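Local structure of benzoate transport porin BenP (Acinetobacter baumannii AB307-0294, 5DL8) at residues S49-A54 with T97-N102; L137-V142 with Y226-V231; K184-T189 with D198-I203. The protein probably acts as an outer membrane porin, a beta-barrel channel through which small solutes, benzoate perhaps among them, diffuse into the periplasm. All coordinates share one frame; numbering follows the deposited sequence. Where two conformers were deposited one is given.

Contact 1. Residues S49-A54 with T97-N102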
loop_
_atom_site.group_PDB
_atom_site.type_symbol
_atom_site.label_atom_id
_atom_site.label_comp_id
_atom_site.label_asym_id
_atom_site.label_seq_id
_atom_site.Cartn_x
_atom_site.Cartn_y
_atom_site.Cartn_z
ATOM N N SER A 49 1.592 2.197 -19.615
ATOM C CA SER A 49 1.082 3.451 -20.182
ATOM C C SER A 49 1.950 4.671 -19.705
ATOM O O SER A 49 2.825 4.568 -18.766
ATOM C CB SER A 49 -0.350 3.679 -19.670
ATOM O OG SER A 49 -0.373 3.636 -18.217
ATOM N N TRP A 50 1.588 5.786 -20.330
ATOM C CA TRP A 50 2.044 7.122 -20.102
ATOM C C TRP A 50 0.755 7.833 -19.870
ATOM O O TRP A 50 -0.169 7.811 -20.744
ATOM C CB TRP A 50 2.763 7.754 -21.380
ATOM C CG TRP A 50 3.452 9.051 -21.084
ATOM C CD1 TRP A 50 4.060 9.399 -19.885
ATOM C CD2 TRP A 50 3.546 10.187 -21.924
ATOM N NE1 TRP A 50 4.537 10.656 -19.958
ATOM C CE2 TRP A 50 4.235 11.173 -21.195
ATOM C CE3 TRP A 50 3.121 10.465 -23.230
ATOM C CZ2 TRP A 50 4.543 12.413 -21.716
ATOM C CZ3 TRP A 50 3.368 11.743 -23.777
ATOM C CH2 TRP A 50 4.083 12.718 -22.989
ATOM N N SER A 51 0.709 8.517 -18.731
ATOM C CA SER A 51 -0.477 9.291 -18.355
ATOM C C SER A 51 -0.145 10.572 -17.618
ATOM O O SER A 51 0.943 10.636 -16.988
ATOM C CB SER A 51 -1.473 8.420 -17.571
ATOM O OG SER A 51 -0.906 7.865 -16.420
ATOM N N GLN A 52 -1.069 11.546 -17.724
ATOM C CA GLN A 52 -1.017 12.799 -16.939
ATOM C C GLN A 52 -2.267 12.905 -16.100
ATOM O O GLN A 52 -3.363 12.666 -16.644
ATOM C CB GLN A 52 -0.931 14.043 -17.823
ATOM C CG GLN A 52 -0.926 15.349 -17.095
ATOM C CD GLN A 52 0.370 15.502 -16.271
ATOM O OE1 GLN A 52 1.484 15.320 -16.785
ATOM N NE2 GLN A 52 0.231 15.807 -15.004
ATOM N N ALA A 53 -2.081 13.234 -14.796
ATOM C CA ALA A 53 -3.177 13.323 -13.832
ATOM C C ALA A 53 -3.137 14.654 -13.088
ATOM O O ALA A 53 -2.074 15.285 -12.981
ATOM C CB ALA A 53 -3.103 12.175 -12.810
ATOM N N ALA A 54 -4.320 15.088 -12.650
ATOM C CA ALA A 54 -4.524 16.216 -11.746
ATOM C C ALA A 54 -5.550 15.761 -10.660
ATOM O O ALA A 54 -6.492 15.058 -10.974
ATOM C CB ALA A 54 -5.033 17.451 -12.446
ATOM N N THR A 97 -2.520 -2.600 -15.346
ATOM C CA THR A 97 -2.684 -2.454 -13.884
ATOM C C THR A 97 -2.519 -1.086 -13.343
ATOM O O THR A 97 -2.405 -0.956 -12.064
ATOM C CB THR A 97 -1.793 -3.429 -12.960
ATOM O OG1 THR A 97 -0.517 -2.833 -12.830
ATOM C CG2 THR A 97 -1.648 -4.920 -13.549
ATOM N N VAL A 98 -2.568 -0.081 -14.252
ATOM C CA VAL A 98 -2.420 1.329 -13.909
ATOM C C VAL A 98 -3.693 2.058 -14.128
ATOM O O VAL A 98 -4.139 2.884 -13.273
ATOM C CB VAL A 98 -1.297 2.049 -14.740
ATOM C CG1 VAL A 98 -1.094 3.465 -14.213
ATOM C CG2 VAL A 98 0.012 1.276 -14.566
ATOM N N LEU A 99 -4.234 1.825 -15.328
ATOM C CA LEU A 99 -5.440 2.486 -15.784
ATOM C C LEU A 99 -6.454 1.401 -16.011
ATOM O O LEU A 99 -6.087 0.262 -16.186
ATOM C CB LEU A 99 -5.262 3.278 -17.144
ATOM C CG LEU A 99 -3.995 4.155 -17.287
ATOM C CD1 LEU A 99 -3.793 4.637 -18.788
ATOM C CD2 LEU A 99 -3.925 5.351 -16.325
ATOM N N PRO A 100 -7.738 1.750 -16.030
ATOM C CA PRO A 100 -8.704 0.687 -16.280
ATOM C C PRO A 100 -8.425 0.030 -17.635
ATOM O O PRO A 100 -7.800 0.712 -18.551
ATOM C CB PRO A 100 -10.050 1.445 -16.382
ATOM C CG PRO A 100 -9.824 2.729 -15.668
ATOM C CD PRO A 100 -8.371 3.041 -15.793
ATOM N N PHE A 101 -8.975 -1.156 -17.793
ATOM C CA PHE A 101 -8.886 -1.868 -19.000
ATOM C C PHE A 101 -10.233 -2.462 -19.345
ATOM O O PHE A 101 -10.870 -3.128 -18.539
ATOM C CB PHE A 101 -7.834 -2.955 -18.885
ATOM C CG PHE A 101 -7.676 -3.825 -20.146
ATOM C CD1 PHE A 101 -7.054 -3.290 -21.295
ATOM C CD2 PHE A 101 -8.052 -5.208 -20.137
ATOM C CE1 PHE A 101 -6.880 -4.088 -22.432
ATOM C CE2 PHE A 101 -7.871 -6.005 -21.285
ATOM C CZ PHE A 101 -7.269 -5.446 -22.416
ATOM N N ASN A 102 -10.731 -2.183 -20.514
ATOM C CA ASN A 102 -12.016 -2.829 -20.873
ATOM C C ASN A 102 -11.654 -4.209 -21.498
ATOM O O ASN A 102 -11.040 -4.305 -22.626
ATOM C CB ASN A 102 -12.776 -1.899 -21.798
ATOM C CG ASN A 102 -14.171 -2.441 -22.210
ATOM O OD1 ASN A 102 -14.503 -3.566 -21.997
ATOM N ND2 ASN A 102 -14.928 -1.602 -22.878
#

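Contact 2. Residues L137-V142 with Y226-V231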
loop_
_atom_site.group_PDB
_atom_site.type_symbol
_atom_site.label_atom_id
_atom_site.label_comp_id
_atom_site.label_asym_id
_atom_site.label_seq_id
_atom_site.Cartn_x
_atom_site.Cartn_y
_atom_site.Cartn_z
ATOM N N LEU A 137 -3.708 0.234 6.755
ATOM C CA LEU A 137 -3.825 -0.985 7.525
ATOM C C LEU A 137 -3.405 -2.179 6.733
ATOM O O LEU A 137 -3.351 -2.180 5.469
ATOM C CB LEU A 137 -5.291 -1.200 7.900
ATOM C CG LEU A 137 -5.787 -0.125 8.924
ATOM C CD1 LEU A 137 -7.281 -0.100 8.896
ATOM C CD2 LEU A 137 -5.291 -0.273 10.363
ATOM N N PRO A 138 -3.146 -3.265 7.433
ATOM C CA PRO A 138 -3.158 -4.586 6.743
ATOM C C PRO A 138 -4.435 -4.836 5.877
ATOM O O PRO A 138 -5.537 -4.365 6.214
ATOM C CB PRO A 138 -3.191 -5.507 7.933
ATOM C CG PRO A 138 -2.288 -4.709 8.943
ATOM C CD PRO A 138 -2.904 -3.382 8.866
ATOM N N VAL A 139 -4.318 -5.575 4.799
ATOM C CA VAL A 139 -5.314 -5.611 3.799
ATOM C C VAL A 139 -5.633 -4.278 2.985
ATOM O O VAL A 139 -5.658 -4.321 1.757
ATOM C CB VAL A 139 -6.736 -6.110 4.344
ATOM C CG1 VAL A 139 -7.613 -6.467 3.112
ATOM C CG2 VAL A 139 -6.643 -7.314 5.309
ATOM N N THR A 140 -5.964 -3.167 3.697
ATOM C CA THR A 140 -6.429 -1.954 3.110
ATOM C C THR A 140 -5.368 -0.900 3.328
ATOM O O THR A 140 -5.366 -0.213 4.374
ATOM C CB THR A 140 -7.786 -1.582 3.725
ATOM O OG1 THR A 140 -7.646 -1.366 5.100
ATOM C CG2 THR A 140 -8.852 -2.711 3.451
ATOM N N ALA A 141 -4.407 -0.745 2.448
ATOM C CA ALA A 141 -3.316 0.276 2.711
ATOM C C ALA A 141 -3.369 1.515 1.795
ATOM O O ALA A 141 -4.273 1.644 0.956
ATOM C CB ALA A 141 -1.928 -0.390 2.586
ATOM N N VAL A 142 -2.403 2.421 1.955
ATOM C CA VAL A 142 -2.055 3.434 0.895
ATOM C C VAL A 142 -1.666 2.682 -0.429
ATOM O O VAL A 142 -0.695 1.876 -0.244
ATOM C CB VAL A 142 -0.790 4.236 1.384
ATOM C CG1 VAL A 142 -0.444 5.426 0.446
ATOM C CG2 VAL A 142 -0.961 4.633 2.865
ATOM N N TYR A 226 -11.979 -14.958 3.570
ATOM C CA TYR A 226 -10.972 -15.409 4.541
ATOM C C TYR A 226 -10.874 -14.428 5.729
ATOM O O TYR A 226 -11.293 -13.242 5.684
ATOM C CB TYR A 226 -9.613 -15.687 3.865
ATOM C CG TYR A 226 -8.920 -14.465 3.188
ATOM C CD1 TYR A 226 -8.075 -13.617 3.908
ATOM C CD2 TYR A 226 -9.039 -14.234 1.803
ATOM C CE1 TYR A 226 -7.456 -12.482 3.289
ATOM C CE2 TYR A 226 -8.438 -13.178 1.177
ATOM C CZ TYR A 226 -7.676 -12.291 1.899
ATOM O OH TYR A 226 -7.047 -11.254 1.245
ATOM N N ASN A 227 -10.357 -14.972 6.790
ATOM C CA ASN A 227 -10.076 -14.241 8.044
ATOM C C ASN A 227 -8.612 -14.105 8.274
ATOM O O ASN A 227 -7.846 -15.011 8.037
ATOM C CB ASN A 227 -10.767 -14.991 9.182
ATOM C CG ASN A 227 -12.291 -14.981 9.001
ATOM O OD1 ASN A 227 -12.867 -13.996 8.516
ATOM N ND2 ASN A 227 -12.931 -16.099 9.290
ATOM N N LYS A 228 -8.183 -12.941 8.659
ATOM C CA LYS A 228 -6.746 -12.660 8.749
ATOM C C LYS A 228 -6.374 -12.080 10.104
ATOM O O LYS A 228 -7.011 -11.156 10.599
ATOM C CB LYS A 228 -6.373 -11.743 7.636
ATOM C CG LYS A 228 -4.947 -11.199 7.599
ATOM C CD LYS A 228 -5.014 -10.050 6.603
ATOM C CE LYS A 228 -3.690 -9.393 6.150
ATOM N NZ LYS A 228 -2.855 -10.166 5.169
ATOM N N HIS A 229 -5.352 -12.674 10.702
ATOM C CA HIS A 229 -4.677 -12.126 11.941
ATOM C C HIS A 229 -3.253 -11.616 11.581
ATOM O O HIS A 229 -2.497 -12.268 10.832
ATOM C CB HIS A 229 -4.549 -13.174 13.079
ATOM C CG HIS A 229 -5.842 -13.700 13.573
ATOM N ND1 HIS A 229 -6.384 -13.336 14.800
ATOM C CD2 HIS A 229 -6.690 -14.616 13.048
ATOM C CE1 HIS A 229 -7.544 -13.950 14.965
ATOM N NE2 HIS A 229 -7.749 -14.742 13.932
ATOM N N TYR A 230 -2.900 -10.490 12.181
ATOM C CA TYR A 230 -1.595 -9.927 12.084
ATOM C C TYR A 230 -1.118 -9.457 13.464
ATOM O O TYR A 230 -1.827 -8.764 14.187
ATOM C CB TYR A 230 -1.705 -8.693 11.119
ATOM C CG TYR A 230 -0.476 -7.770 11.194
ATOM C CD1 TYR A 230 0.674 -8.149 10.588
ATOM C CD2 TYR A 230 -0.478 -6.591 11.873
ATOM C CE1 TYR A 230 1.832 -7.394 10.608
ATOM C CE2 TYR A 230 0.683 -5.759 11.942
ATOM C CZ TYR A 230 1.826 -6.165 11.214
ATOM O OH TYR A 230 3.035 -5.523 11.150
ATOM N N VAL A 231 0.105 -9.818 13.800
ATOM C CA VAL A 231 0.846 -9.248 14.945
ATOM C C VAL A 231 2.144 -8.683 14.423
ATOM O O VAL A 231 3.001 -9.388 13.761
ATOM C CB VAL A 231 1.179 -10.265 16.059
ATOM C CG1 VAL A 231 1.783 -9.565 17.281
ATOM C CG2 VAL A 231 -0.067 -10.854 16.612
#

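Contact 3. Residues K184-T189 with D198-I203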
loop_
_atom_site.group_PDB
_atom_site.type_symbol
_atom_site.label_atom_id
_atom_site.label_comp_id
_atom_site.label_asym_id
_atom_site.label_seq_id
_atom_site.Cartn_x
_atom_site.Cartn_y
_atom_site.Cartn_z
ATOM N N LYS A 184 -16.379 -0.862 -5.720
ATOM C CA LYS A 184 -16.953 -2.225 -5.902
ATOM C C LYS A 184 -16.635 -3.089 -4.660
ATOM O O LYS A 184 -15.688 -2.784 -3.860
ATOM C CB LYS A 184 -16.302 -2.866 -7.173
ATOM C CG LYS A 184 -14.808 -3.192 -6.875
ATOM C CD LYS A 184 -13.835 -3.401 -8.034
ATOM C CE LYS A 184 -14.334 -4.483 -8.902
ATOM N NZ LYS A 184 -13.551 -4.342 -10.133
ATOM N N LYS A 185 -17.352 -4.205 -4.571
ATOM C CA LYS A 185 -17.070 -5.204 -3.544
ATOM C C LYS A 185 -15.687 -5.790 -3.665
ATOM O O LYS A 185 -15.189 -5.977 -4.800
ATOM C CB LYS A 185 -18.068 -6.357 -3.607
ATOM C CG LYS A 185 -19.414 -5.910 -3.095
ATOM C CD LYS A 185 -20.550 -6.931 -3.309
ATOM C CE LYS A 185 -21.797 -6.436 -2.597
ATOM N NZ LYS A 185 -22.748 -7.541 -2.781
ATOM N N PHE A 186 -15.080 -6.112 -2.528
ATOM C CA PHE A 186 -13.844 -6.916 -2.498
ATOM C C PHE A 186 -14.062 -8.255 -3.099
ATOM O O PHE A 186 -15.189 -8.776 -3.047
ATOM C CB PHE A 186 -13.443 -7.204 -1.006
ATOM C CG PHE A 186 -12.890 -5.996 -0.228
ATOM C CD1 PHE A 186 -11.609 -5.557 -0.441
ATOM C CD2 PHE A 186 -13.683 -5.310 0.692
ATOM C CE1 PHE A 186 -11.120 -4.411 0.215
ATOM C CE2 PHE A 186 -13.196 -4.248 1.382
ATOM C CZ PHE A 186 -11.912 -3.779 1.155
ATOM N N SER A 187 -13.011 -8.858 -3.644
ATOM C CA SER A 187 -13.191 -10.181 -4.165
ATOM C C SER A 187 -11.916 -11.030 -4.112
ATOM O O SER A 187 -10.829 -10.505 -3.953
ATOM C CB SER A 187 -13.743 -10.138 -5.639
ATOM O OG SER A 187 -12.919 -9.359 -6.535
ATOM N N PHE A 188 -12.054 -12.345 -4.263
ATOM C CA PHE A 188 -10.913 -13.214 -4.435
ATOM C C PHE A 188 -11.237 -14.151 -5.611
ATOM O O PHE A 188 -12.372 -14.736 -5.747
ATOM C CB PHE A 188 -10.641 -13.975 -3.130
ATOM C CG PHE A 188 -9.407 -14.847 -3.140
ATOM C CD1 PHE A 188 -8.153 -14.353 -2.726
ATOM C CD2 PHE A 188 -9.479 -16.179 -3.461
ATOM C CE1 PHE A 188 -7.022 -15.193 -2.704
ATOM C CE2 PHE A 188 -8.349 -16.990 -3.488
ATOM C CZ PHE A 188 -7.114 -16.516 -3.086
ATOM N N THR A 189 -10.172 -14.413 -6.352
ATOM C CA THR A 189 -10.216 -15.196 -7.553
ATOM C C THR A 189 -9.256 -16.406 -7.506
ATOM O O THR A 189 -8.073 -16.269 -7.184
ATOM C CB THR A 189 -9.944 -14.207 -8.782
ATOM O OG1 THR A 189 -11.032 -13.245 -8.837
ATOM C CG2 THR A 189 -9.936 -14.947 -10.057
ATOM N N ASP A 198 -19.472 -9.457 0.828
ATOM C CA ASP A 198 -20.282 -8.358 1.362
ATOM C C ASP A 198 -19.529 -7.353 2.240
ATOM O O ASP A 198 -19.965 -6.204 2.409
ATOM C CB ASP A 198 -21.529 -8.868 2.061
ATOM C CG ASP A 198 -22.529 -9.514 1.084
ATOM O OD1 ASP A 198 -22.465 -9.286 -0.143
ATOM O OD2 ASP A 198 -23.391 -10.256 1.536
ATOM N N GLY A 199 -18.380 -7.702 2.759
ATOM C CA GLY A 199 -17.642 -6.688 3.508
ATOM C C GLY A 199 -16.497 -7.200 4.342
ATOM O O GLY A 199 -16.416 -8.398 4.622
ATOM N N LEU A 200 -15.643 -6.243 4.737
ATOM C CA LEU A 200 -14.521 -6.439 5.600
ATOM C C LEU A 200 -14.852 -5.798 6.936
ATOM O O LEU A 200 -15.028 -4.587 7.002
ATOM C CB LEU A 200 -13.282 -5.744 4.982
ATOM C CG LEU A 200 -12.068 -5.700 5.841
ATOM C CD1 LEU A 200 -11.612 -7.103 6.223
ATOM C CD2 LEU A 200 -10.906 -5.025 5.128
ATOM N N ASN A 201 -14.869 -6.602 7.996
ATOM C CA ASN A 201 -15.070 -6.130 9.385
ATOM C C ASN A 201 -13.726 -6.291 10.054
ATOM O O ASN A 201 -13.119 -7.370 10.004
ATOM C CB ASN A 201 -16.126 -6.995 10.121
ATOM C CG ASN A 201 -17.408 -7.179 9.291
ATOM O OD1 ASN A 201 -18.111 -6.222 9.003
ATOM N ND2 ASN A 201 -17.715 -8.419 8.940
ATOM N N TYR A 202 -13.225 -5.220 10.614
ATOM C CA TYR A 202 -11.855 -5.255 11.160
ATOM C C TYR A 202 -11.714 -4.598 12.546
ATOM O O TYR A 202 -12.506 -3.756 12.905
ATOM C CB TYR A 202 -10.821 -4.639 10.145
ATOM C CG TYR A 202 -10.827 -3.159 10.050
ATOM C CD1 TYR A 202 -9.961 -2.373 10.845
ATOM C CD2 TYR A 202 -11.643 -2.505 9.131
ATOM C CE1 TYR A 202 -9.948 -1.009 10.763
ATOM C CE2 TYR A 202 -11.629 -1.109 9.088
ATOM C CZ TYR A 202 -10.803 -0.368 9.889
ATOM O OH TYR A 202 -10.809 1.029 9.777
ATOM N N ILE A 203 -10.662 -4.976 13.253
ATOM C CA ILE A 203 -10.156 -4.266 14.487
ATOM C C ILE A 203 -8.651 -4.140 14.378
ATOM O O ILE A 203 -7.964 -5.087 13.888
ATOM C CB ILE A 203 -10.696 -4.853 15.826
ATOM C CG1 ILE A 203 -9.956 -4.346 17.098
ATOM C CG2 ILE A 203 -10.650 -6.337 15.798
ATOM C CD1 ILE A 203 -10.845 -4.344 18.348
#

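Contact 1. Residues S49-A54 with T97-N102
Val98 and Leu99 lie against Ser49 and Ser51, which sit on a wall strand of the OprD-type beta-barrel. The wall residues belong to strand 47-65. The partner segment lies in the long connection between strands 72-87 and 107-123, so this connection folds back over the wall.

After Thr97, Val98 makes the first contact. Its CB stands 3.9 Å from Ser49 OG, and its CG1 follows at 4.1 Å from the same OG.

Leu99 carries most of the contact. Its branched end spreads over two serines. CD1 lies beside Ser49, 3.6 Å from OG and 3.7 Å from CB. CD2 reaches the next inward-facing residue, 3.9 Å from Ser51 OG. With CG opposite its carbonyl carbon (chi1 -45°), the branch point faces the strand, 3.8 Å from Ser49 OG. Tyr112 and Arg87 touch Leu99 from neighbouring strands, and Ile35 on strand 25-39 touches Val98.

After Leu99 the chain leaves the wall residues. Beyond Pro100, residues 101-102 pair with strand 107-123.

The segments meet through van der Waals contacts alone, with serine hydroxyls against aliphatic carbons, and both serines are buried. Each hydroxyl is satisfied elsewhere. Ser51 OG is hydrogen-bonded to Gln147 NE2. Asp96, just ahead of the loop segment, serves the other serine. This one aspartate fixes the loop and ties it to the strand: OD2 is hydrogen-bonded to the Ser49 hydroxyl, while OD1 takes the N-H of Val98, closing an Asx turn, and that of Leu99.

Contact 2. Residues L137-V142 with Y226-V231
Lys228 and Tyr230 on the barrel wall receive the tip of an inward-folded loop, at Val139 and Pro138. The wall strand is 226-238. The loop runs between strands 132-133 and 151-153. By its order in the chain it probably corresponds to L3 of the eighteen-stranded OprD-family barrel, where L3 and L7 narrow the channel.

The Lys228 side chain can be followed outward from CB. CB and CG lead away from the strand toward the loop, with CG anti to the backbone N (chi1 174°). CD then meets CG2 of Val139 at 3.4 Å, closer than carbons usually pack. CE stays beside the same methyl, 3.7 Å from Val139 CG2. On another flank CE comes within 4.3 Å of Pro138 CB. The valine and lysine side chains run antiparallel to one another, with the CG2 methyl alongside CD and CE. The chain is extended up to CE and bends at the last torsion (chi4 75°). This bend directs NZ to its hydrogen-bond partner, Tyr293 OH. Glu302 OE2 accepts a hydrogen bond from Val139 N and forms a long, weak ion pair with Lys228 NZ.

Val139 is the middle residue of a classic gamma turn, closed by a weak bond from Thr140 N to Pro138 O. A firmer bond of 2.9 Å runs from Leu137 N to Thr140 O.

Tyr230 OH is hydrogen-bonded to Lys249 NZ, and Tyr218 on a neighbouring strand touches Pro138, Val139 and Tyr230. Nearer its base, the Tyr230 side chain crosses Pro138 at about a right angle, with ring atom CD2 3.9 Å from Pro138 CG.

Contact 3. Residues K184-T189 with D198-I203
Phe186 packs on Leu200 in the buried half of this contact, while Lys185 and Asp198 meet at its outer border. In the packed half, ring atom CE2 of Phe186 lies 3.9 Å from Leu200 CB. The two side chains meet at a slant, and it is the base of the leucine that touches the ring. A chi1 of -72° puts the Phe186 ring opposite the carbonyl carbon, on the side of Leu200. Val172, Val175 and Leu222 from barrel strands also touch this ring, as does Leu300 from a loop.

Residues 184-189 run into the first strand of a short beta-hairpin (187-190 with 193-196), and 198-203 follow its second strand. The hairpin lies in the loop between barrel strands 165-176 and 200-210. The contact joins its entry to the next wall strand. Gly199 lies between Asp198 and Leu200. At phi 167° and psi 164° a CB would crowd the carbonyl O of Asp198, a conformation suited to glycine.

The outer half is looser and more open to solvent. Asp198 is exposed there, and Lys185 partly so. They form a salt bridge. The straight lysine chain lies next to the aspartate and runs in parallel with it. The lysine meets the carboxylate with its end: NZ approaches OD1 at 3.2 Å, nearly in line with the C-O bond, with CE behind it at 3.8 Å from OD1.

From the N terminus, contact 1 comes first. It closes a loop running from 49-54 to 97-102 and sets the connection after strand 72-87 against an early wall strand. Contact 2 opens only after contact 1 has closed. It spans a longer piece, from loop 137-142 to strand 226-238. Contact 3 opens and closes within that span, joining the lead-in of a hairpin to the wall strand 200-210 that follows it. Contacts 2 and 3 also touch: Leu137 packs on Tyr202, and Thr140 lies against Leu200 and Phe186. Contact 1 stands apart, its centre about 27 Å from that of contact 2. All three tie loops to the barrel wall.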